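Local coordinates for protein pyocin S5 (Pseudomonas aeruginosa PAO1, PDB 6THK) that is an antimicrobial bacteriocin that is imported into Pseudomonas aeruginosa and probably forms pores that depolarise the cytoplasmic membrane, at residues R45-V57 with Y128-W140. The protein carries 1 engineered substitution. Sequence-based numbering, arbitrary orientation.
Sequences REIYLQKNIYYPV and YEKQSSLSIYEAW. With ZN (zinc ion), chain F.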
ATOM      1  N   ARG A  45      18.334  35.191  91.568  1.00 56.09           N
ATOM      2  CA  ARG A  45      17.325  34.861  90.564  1.00 56.49           C
ATOM      3  C   ARG A  45      17.709  35.479  89.219  1.00 58.98           C
ATOM      4  O   ARG A  45      17.809  34.740  88.245  1.00 58.56           O
ATOM      5  CB  ARG A  45      15.900  35.269  91.011  1.00 57.89           C
ATOM      6  CG  ARG A  45      15.416  34.698  92.379  1.00 69.53           C
ATOM      7  CD  ARG A  45      15.721  33.216  92.653  1.00 84.52           C
ATOM      8  NE  ARG A  45      15.088  32.310  91.687  1.00 92.48           N
ATOM      9  CZ  ARG A  45      15.707  31.303  91.078  1.00 95.03           C
ATOM     10  NH1 ARG A  45      16.986  31.049  91.330  1.00 82.97           N
ATOM     11  NH2 ARG A  45      15.052  30.541  90.212  1.00 64.13           N
ATOM     12  N   GLU A  46      18.042  36.793  89.203  1.00 54.89           N
ATOM     13  CA  GLU A  46      18.493  37.549  88.029  1.00 54.73           C
ATOM     14  C   GLU A  46      19.786  36.986  87.427  1.00 58.83           C
ATOM     15  O   GLU A  46      19.943  36.998  86.213  1.00 58.62           O
ATOM     16  CB  GLU A  46      18.675  39.031  88.361  1.00 56.28           C
ATOM     17  CG  GLU A  46      17.365  39.797  88.422  1.00 69.04           C
ATOM     18  CD  GLU A  46      17.440  41.292  88.667  1.00 94.50           C
ATOM     19  OE1 GLU A  46      18.528  41.888  88.490  1.00 94.52           O
ATOM     20  OE2 GLU A  46      16.387  41.878  89.001  1.00 90.96           O
ATOM     21  N   ILE A  47      20.692  36.476  88.268  1.00 55.07           N
ATOM     22  CA  ILE A  47      21.943  35.855  87.832  1.00 54.29           C
ATOM     23  C   ILE A  47      21.590  34.494  87.201  1.00 58.37           C
ATOM     24  O   ILE A  47      22.037  34.202  86.085  1.00 57.38           O
ATOM     25  CB  ILE A  47      22.966  35.778  89.013  1.00 56.94           C
ATOM     26  CG1 ILE A  47      23.497  37.188  89.380  1.00 56.50           C
ATOM     27  CG2 ILE A  47      24.122  34.814  88.722  1.00 57.31           C
ATOM     28  CD1 ILE A  47      24.299  37.270  90.706  1.00 58.57           C
ATOM     29  N   TYR A  48      20.724  33.701  87.884  1.00 55.16           N
ATOM     30  CA  TYR A  48      20.277  32.395  87.386  1.00 54.62           C
ATOM     31  C   TYR A  48      19.596  32.546  86.015  1.00 56.15           C
ATOM     32  O   TYR A  48      19.992  31.859  85.078  1.00 54.32           O
ATOM     33  CB  TYR A  48      19.354  31.667  88.394  1.00 56.16           C
ATOM     34  CG  TYR A  48      18.794  30.361  87.849  1.00 58.70           C
ATOM     35  CD1 TYR A  48      17.618  30.339  87.094  1.00 59.47           C
ATOM     36  CD2 TYR A  48      19.461  29.156  88.051  1.00 59.76           C
ATOM     37  CE1 TYR A  48      17.127  29.153  86.554  1.00 57.84           C
ATOM     38  CE2 TYR A  48      18.990  27.966  87.495  1.00 60.82           C
ATOM     39  CZ  TYR A  48      17.817  27.967  86.758  1.00 66.92           C
ATOM     40  OH  TYR A  48      17.333  26.779  86.264  1.00 69.23           O
ATOM     41  N   LEU A  49      18.603  33.467  85.898  1.00 52.27           N
ATOM     42  CA  LEU A  49      17.881  33.718  84.645  1.00 51.67           C
ATOM     43  C   LEU A  49      18.837  34.110  83.508  1.00 57.26           C
ATOM     44  O   LEU A  49      18.674  33.618  82.390  1.00 58.52           O
ATOM     45  CB  LEU A  49      16.787  34.799  84.812  1.00 51.01           C
ATOM     46  CG  LEU A  49      15.575  34.494  85.709  1.00 54.08           C
ATOM     47  CD1 LEU A  49      14.657  35.696  85.806  1.00 53.29           C
ATOM     48  CD2 LEU A  49      14.798  33.301  85.221  1.00 54.99           C
ATOM     49  N   GLN A  50      19.829  34.987  83.787  1.00 52.22           N
ATOM     50  CA  GLN A  50      20.805  35.415  82.778  1.00 51.36           C
ATOM     51  C   GLN A  50      21.708  34.277  82.339  1.00 56.34           C
ATOM     52  O   GLN A  50      21.808  34.021  81.150  1.00 55.17           O
ATOM     53  CB  GLN A  50      21.660  36.592  83.261  1.00 51.75           C
ATOM     54  CG  GLN A  50      20.968  37.940  83.156  1.00 51.83           C
ATOM     55  CD  GLN A  50      21.906  39.060  83.512  1.00 65.04           C
ATOM     56  OE1 GLN A  50      22.618  39.015  84.513  1.00 63.02           O
ATOM     57  NE2 GLN A  50      21.911  40.103  82.712  1.00 59.11           N
ATOM     58  N   LYS A  51      22.349  33.587  83.294  1.00 54.09           N
ATOM     59  CA  LYS A  51      23.286  32.499  83.020  1.00 54.35           C
ATOM     60  C   LYS A  51      22.666  31.269  82.359  1.00 58.59           C
ATOM     61  O   LYS A  51      23.285  30.699  81.465  1.00 58.73           O
ATOM     62  CB  LYS A  51      24.013  32.094  84.323  1.00 56.99           C
ATOM     63  CG  LYS A  51      25.176  31.114  84.142  1.00 69.72           C
ATOM     64  CD  LYS A  51      25.640  30.481  85.459  1.00 80.96           C
ATOM     65  CE  LYS A  51      24.897  29.216  85.844  1.00 96.32           C
ATOM     66  NZ  LYS A  51      25.285  28.050  85.003  1.00107.55           N
ATOM     67  N   ASN A  52      21.494  30.825  82.844  1.00 54.33           N
ATOM     68  CA  ASN A  52      20.858  29.572  82.452  1.00 54.16           C
ATOM     69  C   ASN A  52      19.801  29.677  81.365  1.00 57.83           C
ATOM     70  O   ASN A  52      19.548  28.682  80.684  1.00 56.31           O
ATOM     71  CB  ASN A  52      20.272  28.876  83.686  1.00 57.49           C
ATOM     72  CG  ASN A  52      21.302  28.597  84.758  1.00 88.72           C
ATOM     73  OD1 ASN A  52      21.993  27.575  84.737  1.00 87.44           O
ATOM     74  ND2 ASN A  52      21.470  29.527  85.687  1.00 79.78           N
ATOM     75  N   ILE A  53      19.169  30.849  81.217  1.00 54.58           N
ATOM     76  CA  ILE A  53      18.127  31.034  80.226  1.00 54.21           C
ATOM     77  C   ILE A  53      18.527  32.091  79.163  1.00 59.69           C
ATOM     78  O   ILE A  53      18.687  31.704  78.012  1.00 61.27           O
ATOM     79  CB  ILE A  53      16.723  31.287  80.880  1.00 57.19           C
ATOM     80  CG1 ILE A  53      16.160  30.002  81.536  1.00 56.98           C
ATOM     81  CG2 ILE A  53      15.709  31.792  79.860  1.00 58.78           C
ATOM     82  CD1 ILE A  53      16.305  29.879  83.012  1.00 61.33           C
ATOM     83  N   TYR A  54      18.684  33.378  79.509  1.00 55.64           N
ATOM     84  CA  TYR A  54      18.956  34.421  78.512  1.00 56.22           C
ATOM     85  C   TYR A  54      20.245  34.233  77.694  1.00 61.01           C
ATOM     86  O   TYR A  54      20.170  34.277  76.472  1.00 60.43           O
ATOM     87  CB  TYR A  54      18.924  35.833  79.117  1.00 57.91           C
ATOM     88  CG  TYR A  54      18.770  36.931  78.079  1.00 61.28           C
ATOM     89  CD1 TYR A  54      19.881  37.470  77.428  1.00 63.56           C
ATOM     90  CD2 TYR A  54      17.513  37.434  77.746  1.00 62.05           C
ATOM     91  CE1 TYR A  54      19.743  38.464  76.459  1.00 63.99           C
ATOM     92  CE2 TYR A  54      17.365  38.455  76.803  1.00 62.72           C
ATOM     93  CZ  TYR A  54      18.485  38.971  76.168  1.00 69.09           C
ATOM     94  OH  TYR A  54      18.352  39.976  75.239  1.00 69.37           O
ATOM     95  N   TYR A  55      21.408  34.069  78.339  1.00 58.16           N
ATOM     96  CA  TYR A  55      22.685  33.939  77.629  1.00 57.99           C
ATOM     97  C   TYR A  55      22.712  32.683  76.712  1.00 62.21           C
ATOM     98  O   TYR A  55      23.035  32.862  75.531  1.00 61.26           O
ATOM     99  CB  TYR A  55      23.894  34.034  78.588  1.00 59.11           C
ATOM    100  CG  TYR A  55      24.165  35.425  79.140  1.00 60.84           C
ATOM    101  CD1 TYR A  55      23.118  36.292  79.457  1.00 63.16           C
ATOM    102  CD2 TYR A  55      25.463  35.854  79.401  1.00 61.44           C
ATOM    103  CE1 TYR A  55      23.358  37.565  79.977  1.00 63.56           C
ATOM    104  CE2 TYR A  55      25.714  37.124  79.931  1.00 62.57           C
ATOM    105  CZ  TYR A  55      24.656  37.979  80.209  1.00 68.00           C
ATOM    106  OH  TYR A  55      24.871  39.236  80.718  1.00 65.70           O
ATOM    107  N   PRO A  56      22.264  31.465  77.158  1.00 58.76           N
ATOM    108  CA  PRO A  56      22.235  30.307  76.239  1.00 58.06           C
ATOM    109  C   PRO A  56      21.235  30.448  75.081  1.00 60.90           C
ATOM    110  O   PRO A  56      21.618  30.150  73.944  1.00 60.87           O
ATOM    111  CB  PRO A  56      21.860  29.129  77.156  1.00 59.76           C
ATOM    112  CG  PRO A  56      22.147  29.597  78.547  1.00 64.30           C
ATOM    113  CD  PRO A  56      21.832  31.058  78.514  1.00 60.25           C
ATOM    114  N   VAL A  57      20.010  30.862  75.376  1.00 55.50           N
ATOM    115  CA  VAL A  57      18.968  30.996  74.374  1.00 53.93           C
ATOM    116  C   VAL A  57      19.311  32.022  73.323  1.00 57.10           C
ATOM    117  O   VAL A  57      19.017  31.841  72.157  1.00 56.75           O
ATOM    118  CB  VAL A  57      17.622  31.355  75.008  1.00 57.01           C
ATOM    119  CG1 VAL A  57      16.606  31.671  73.931  1.00 56.40           C
ATOM    120  CG2 VAL A  57      17.141  30.208  75.877  1.00 56.80           C
ATOM    121  N   TYR A 128      11.148  31.605  71.375  1.00 51.98           N
ATOM    122  CA  TYR A 128      12.316  31.999  72.169  1.00 51.94           C
ATOM    123  C   TYR A 128      12.754  33.452  72.017  1.00 57.31           C
ATOM    124  O   TYR A 128      12.927  34.137  73.032  1.00 58.05           O
ATOM    125  CB  TYR A 128      13.502  31.059  71.910  1.00 52.35           C
ATOM    126  CG  TYR A 128      13.159  29.602  72.096  1.00 52.43           C
ATOM    127  CD1 TYR A 128      13.009  29.058  73.369  1.00 54.46           C
ATOM    128  CD2 TYR A 128      12.975  28.766  71.003  1.00 52.52           C
ATOM    129  CE1 TYR A 128      12.673  27.717  73.545  1.00 54.55           C
ATOM    130  CE2 TYR A 128      12.619  27.429  71.167  1.00 52.87           C
ATOM    131  CZ  TYR A 128      12.491  26.904  72.438  1.00 58.74           C
ATOM    132  OH  TYR A 128      12.156  25.587  72.595  1.00 61.94           O
ATOM    133  N   GLU A 129      12.909  33.924  70.774  1.00 53.53           N
ATOM    134  CA  GLU A 129      13.348  35.285  70.446  1.00 53.74           C
ATOM    135  C   GLU A 129      12.405  36.381  70.965  1.00 56.65           C
ATOM    136  O   GLU A 129      12.863  37.486  71.253  1.00 56.45           O
ATOM    137  CB  GLU A 129      13.608  35.429  68.914  1.00 55.45           C
ATOM    138  CG  GLU A 129      12.450  35.908  68.038  1.00 63.90           C
ATOM    139  CD  GLU A 129      11.765  34.889  67.150  1.00 91.28           C
ATOM    140  OE1 GLU A 129      12.082  33.683  67.261  1.00 87.00           O
ATOM    141  OE2 GLU A 129      10.904  35.302  66.340  1.00 92.12           O
ATOM    142  N   LYS A 130      11.103  36.082  71.075  1.00 52.14           N
ATOM    143  CA  LYS A 130      10.109  37.072  71.483  1.00 51.36           C
ATOM    144  C   LYS A 130       9.698  36.989  72.954  1.00 57.01           C
ATOM    145  O   LYS A 130       8.867  37.786  73.395  1.00 57.62           O
ATOM    146  CB  LYS A 130       8.891  36.996  70.554  1.00 51.72           C
ATOM    147  CG  LYS A 130       9.144  37.713  69.237  1.00 56.32           C
ATOM    148  CD  LYS A 130       8.336  37.123  68.103  1.00 68.89           C
ATOM    149  CE  LYS A 130       8.656  37.763  66.774  1.00 79.96           C
ATOM    150  NZ  LYS A 130       7.875  37.144  65.668  1.00 95.10           N
ATOM    151  N   GLN A 131      10.303  36.066  73.720  1.00 54.41           N
ATOM    152  CA  GLN A 131      10.001  35.884  75.148  1.00 54.06           C
ATOM    153  C   GLN A 131      11.081  36.464  76.061  1.00 56.70           C
ATOM    154  O   GLN A 131      12.269  36.464  75.717  1.00 55.67           O
ATOM    155  CB  GLN A 131       9.838  34.386  75.498  1.00 55.37           C
ATOM    156  CG  GLN A 131       8.904  33.556  74.623  1.00 69.18           C
ATOM    157  CD  GLN A 131       7.531  34.149  74.472  1.00 91.84           C
ATOM    158  OE1 GLN A 131       7.172  34.644  73.403  1.00 87.25           O
ATOM    159  NE2 GLN A 131       6.730  34.089  75.531  1.00 88.22           N
ATOM    160  N   SER A 132      10.670  36.890  77.266  1.00 53.04           N
ATOM    161  CA  SER A 132      11.589  37.360  78.305  1.00 52.37           C
ATOM    162  C   SER A 132      12.203  36.114  78.935  1.00 56.54           C
ATOM    163  O   SER A 132      11.593  35.041  78.869  1.00 57.30           O
ATOM    164  CB  SER A 132      10.828  38.142  79.372  1.00 54.62           C
ATOM    165  OG  SER A 132       9.924  37.316  80.089  1.00 59.67           O
ATOM    166  N   SER A 133      13.372  36.242  79.570  1.00 52.39           N
ATOM    167  CA  SER A 133      14.013  35.105  80.246  1.00 51.76           C
ATOM    168  C   SER A 133      13.119  34.502  81.346  1.00 54.17           C
ATOM    169  O   SER A 133      13.221  33.306  81.614  1.00 54.45           O
ATOM    170  CB  SER A 133      15.387  35.488  80.790  1.00 56.37           C
ATOM    171  OG  SER A 133      15.400  36.764  81.409  1.00 67.02           O
ATOM    172  N   LEU A 134      12.204  35.313  81.929  1.00 48.82           N
ATOM    173  CA  LEU A 134      11.265  34.868  82.961  1.00 48.22           C
ATOM    174  C   LEU A 134      10.123  34.088  82.331  1.00 51.27           C
ATOM    175  O   LEU A 134       9.698  33.081  82.896  1.00 51.88           O
ATOM    176  CB  LEU A 134      10.742  36.049  83.819  1.00 48.17           C
ATOM    177  CG  LEU A 134       9.750  35.712  84.942  1.00 52.67           C
ATOM    178  CD1 LEU A 134      10.419  34.939  86.082  1.00 52.81           C
ATOM    179  CD2 LEU A 134       9.060  36.953  85.455  1.00 54.10           C
ATOM    180  N   SER A 135       9.632  34.539  81.165  1.00 47.23           N
ATOM    181  CA  SER A 135       8.579  33.855  80.420  1.00 47.11           C
ATOM    182  C   SER A 135       9.054  32.429  80.104  1.00 51.19           C
ATOM    183  O   SER A 135       8.364  31.477  80.453  1.00 51.18           O
ATOM    184  CB  SER A 135       8.244  34.619  79.140  1.00 51.13           C
ATOM    185  OG  SER A 135       7.415  33.857  78.277  1.00 59.62           O
ATOM    186  N   ILE A 136      10.280  32.291  79.552  1.00 47.68           N
ATOM    187  CA  ILE A 136      10.887  31.004  79.221  1.00 47.65           C
ATOM    188  C   ILE A 136      11.022  30.139  80.470  1.00 53.97           C
ATOM    189  O   ILE A 136      10.658  28.962  80.441  1.00 54.26           O
ATOM    190  CB  ILE A 136      12.227  31.174  78.446  1.00 50.48           C
ATOM    191  CG1 ILE A 136      11.992  31.882  77.083  1.00 50.81           C
ATOM    192  CG2 ILE A 136      12.891  29.815  78.236  1.00 50.94           C
ATOM    193  CD1 ILE A 136      13.215  32.385  76.356  1.00 54.44           C
ATOM    194  N   TYR A 137      11.500  30.734  81.572  1.00 51.92           N
ATOM    195  CA  TYR A 137      11.666  30.031  82.840  1.00 51.70           C
ATOM    196  C   TYR A 137      10.360  29.427  83.361  1.00 54.08           C
ATOM    197  O   TYR A 137      10.357  28.267  83.777  1.00 53.66           O
ATOM    198  CB  TYR A 137      12.289  30.960  83.883  1.00 53.66           C
ATOM    199  CG  TYR A 137      12.344  30.373  85.278  1.00 57.04           C
ATOM    200  CD1 TYR A 137      13.312  29.433  85.623  1.00 59.60           C
ATOM    201  CD2 TYR A 137      11.437  30.769  86.261  1.00 57.98           C
ATOM    202  CE1 TYR A 137      13.379  28.901  86.914  1.00 60.90           C
ATOM    203  CE2 TYR A 137      11.482  30.229  87.546  1.00 58.99           C
ATOM    204  CZ  TYR A 137      12.458  29.299  87.870  1.00 67.65           C
ATOM    205  OH  TYR A 137      12.525  28.788  89.141  1.00 70.76           O
ATOM    206  N   GLU A 138       9.264  30.203  83.329  1.00 50.21           N
ATOM    207  CA  GLU A 138       7.960  29.773  83.838  1.00 50.23           C
ATOM    208  C   GLU A 138       7.352  28.716  82.949  1.00 55.63           C
ATOM    209  O   GLU A 138       6.661  27.818  83.444  1.00 55.85           O
ATOM    210  CB  GLU A 138       7.004  30.968  84.050  1.00 51.86           C
ATOM    211  CG  GLU A 138       7.483  31.988  85.084  1.00 61.37           C
ATOM    212  CD  GLU A 138       7.528  31.586  86.552  1.00 74.32           C
ATOM    213  OE1 GLU A 138       7.166  30.432  86.885  1.00 61.01           O
ATOM    214  OE2 GLU A 138       7.934  32.437  87.376  1.00 62.15           O
ATOM    215  N   ALA A 139       7.647  28.797  81.663  1.00 51.46           N
ATOM    216  CA  ALA A 139       7.171  27.811  80.731  1.00 50.17           C
ATOM    217  C   ALA A 139       7.905  26.523  81.042  1.00 55.82           C
ATOM    218  O   ALA A 139       7.303  25.464  81.095  1.00 57.43           O
ATOM    219  CB  ALA A 139       7.442  28.251  79.311  1.00 50.26           C
ATOM    220  N   TRP A 140       9.210  26.614  81.248  1.00 52.81           N
ATOM    221  CA  TRP A 140      10.013  25.439  81.563  1.00 53.97           C
ATOM    222  C   TRP A 140       9.602  24.814  82.891  1.00 59.23           C
ATOM    223  O   TRP A 140       9.555  23.603  83.025  1.00 58.15           O
ATOM    224  CB  TRP A 140      11.503  25.767  81.568  1.00 52.90           C
ATOM    225  CG  TRP A 140      12.066  25.972  80.212  1.00 53.75           C
ATOM    226  CD1 TRP A 140      11.407  25.856  79.036  1.00 56.71           C
ATOM    227  CD2 TRP A 140      13.408  26.333  79.885  1.00 53.51           C
ATOM    228  NE1 TRP A 140      12.247  26.124  77.992  1.00 55.95           N
ATOM    229  CE2 TRP A 140      13.485  26.423  78.488  1.00 57.30           C
ATOM    230  CE3 TRP A 140      14.549  26.595  80.637  1.00 54.64           C
ATOM    231  CZ2 TRP A 140      14.654  26.760  77.830  1.00 56.26           C
ATOM    232  CZ3 TRP A 140      15.707  26.929  79.980  1.00 56.09           C
ATOM    233  CH2 TRP A 140      15.753  27.008  78.592  1.00 56.66           C
TER
HETATM  234 ZN    ZN F 605      10.204  33.390  66.483  1.00 75.03          ZN
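Tyr-128 meets Val-57 at the start of the second segment: its CB lies 3.8 Å from Val-57 CG1, and the two side chains cross at about a right angle. The next residue, Glu-129, turns away and grips a zinc ion with both carboxylate oxygens; Asp-127 completes the protein's share of that site. Ser-132 N-caps helix 133-145, its OG accepting from Ser-135 N at 3.0 Å. Ser-133 lies where the backbones come closest, facing Tyr-54. Its CB touches Tyr-54 CB and lies at the edge of the Tyr-54 ring, near its plane. Ile-53 is a knob in the hole formed by Ser-133, Ile-136, Tyr-137 and Trp-140. Its two branches divide the work. Ile-53 CG2, anti to the backbone N, reaches Ser-133 and Ile-136 CG2, while Ile-53 CG1 packs 3.5 Å from Trp-140 CZ3. Tyr-137 is the reciprocal knob, set among Arg-45, Tyr-48, Leu-49 and Ile-53. Leu-49 CD2 lies 3.7 Å from Tyr-137 CB. The rings of Tyr-48 and Tyr-137 meet obliquely, with planes at 78°. Arg-45 NH2 gives Tyr-137 OH a weak, bent hydrogen bond of 3.3 Å. Trp-140 also carries Ile-136 CG2 over one face of its indole. Helix segments 45-57 and 133-140 cross nearly perpendicularly, at 99°, near one end of the elongated molecule. Helix 157-212 packs beside both: Phe-157 and Val-161 touch Tyr-48, Gln-158 hydrogen-bonds the Tyr-48 hydroxyl, and Glu-164 meets Trp-140.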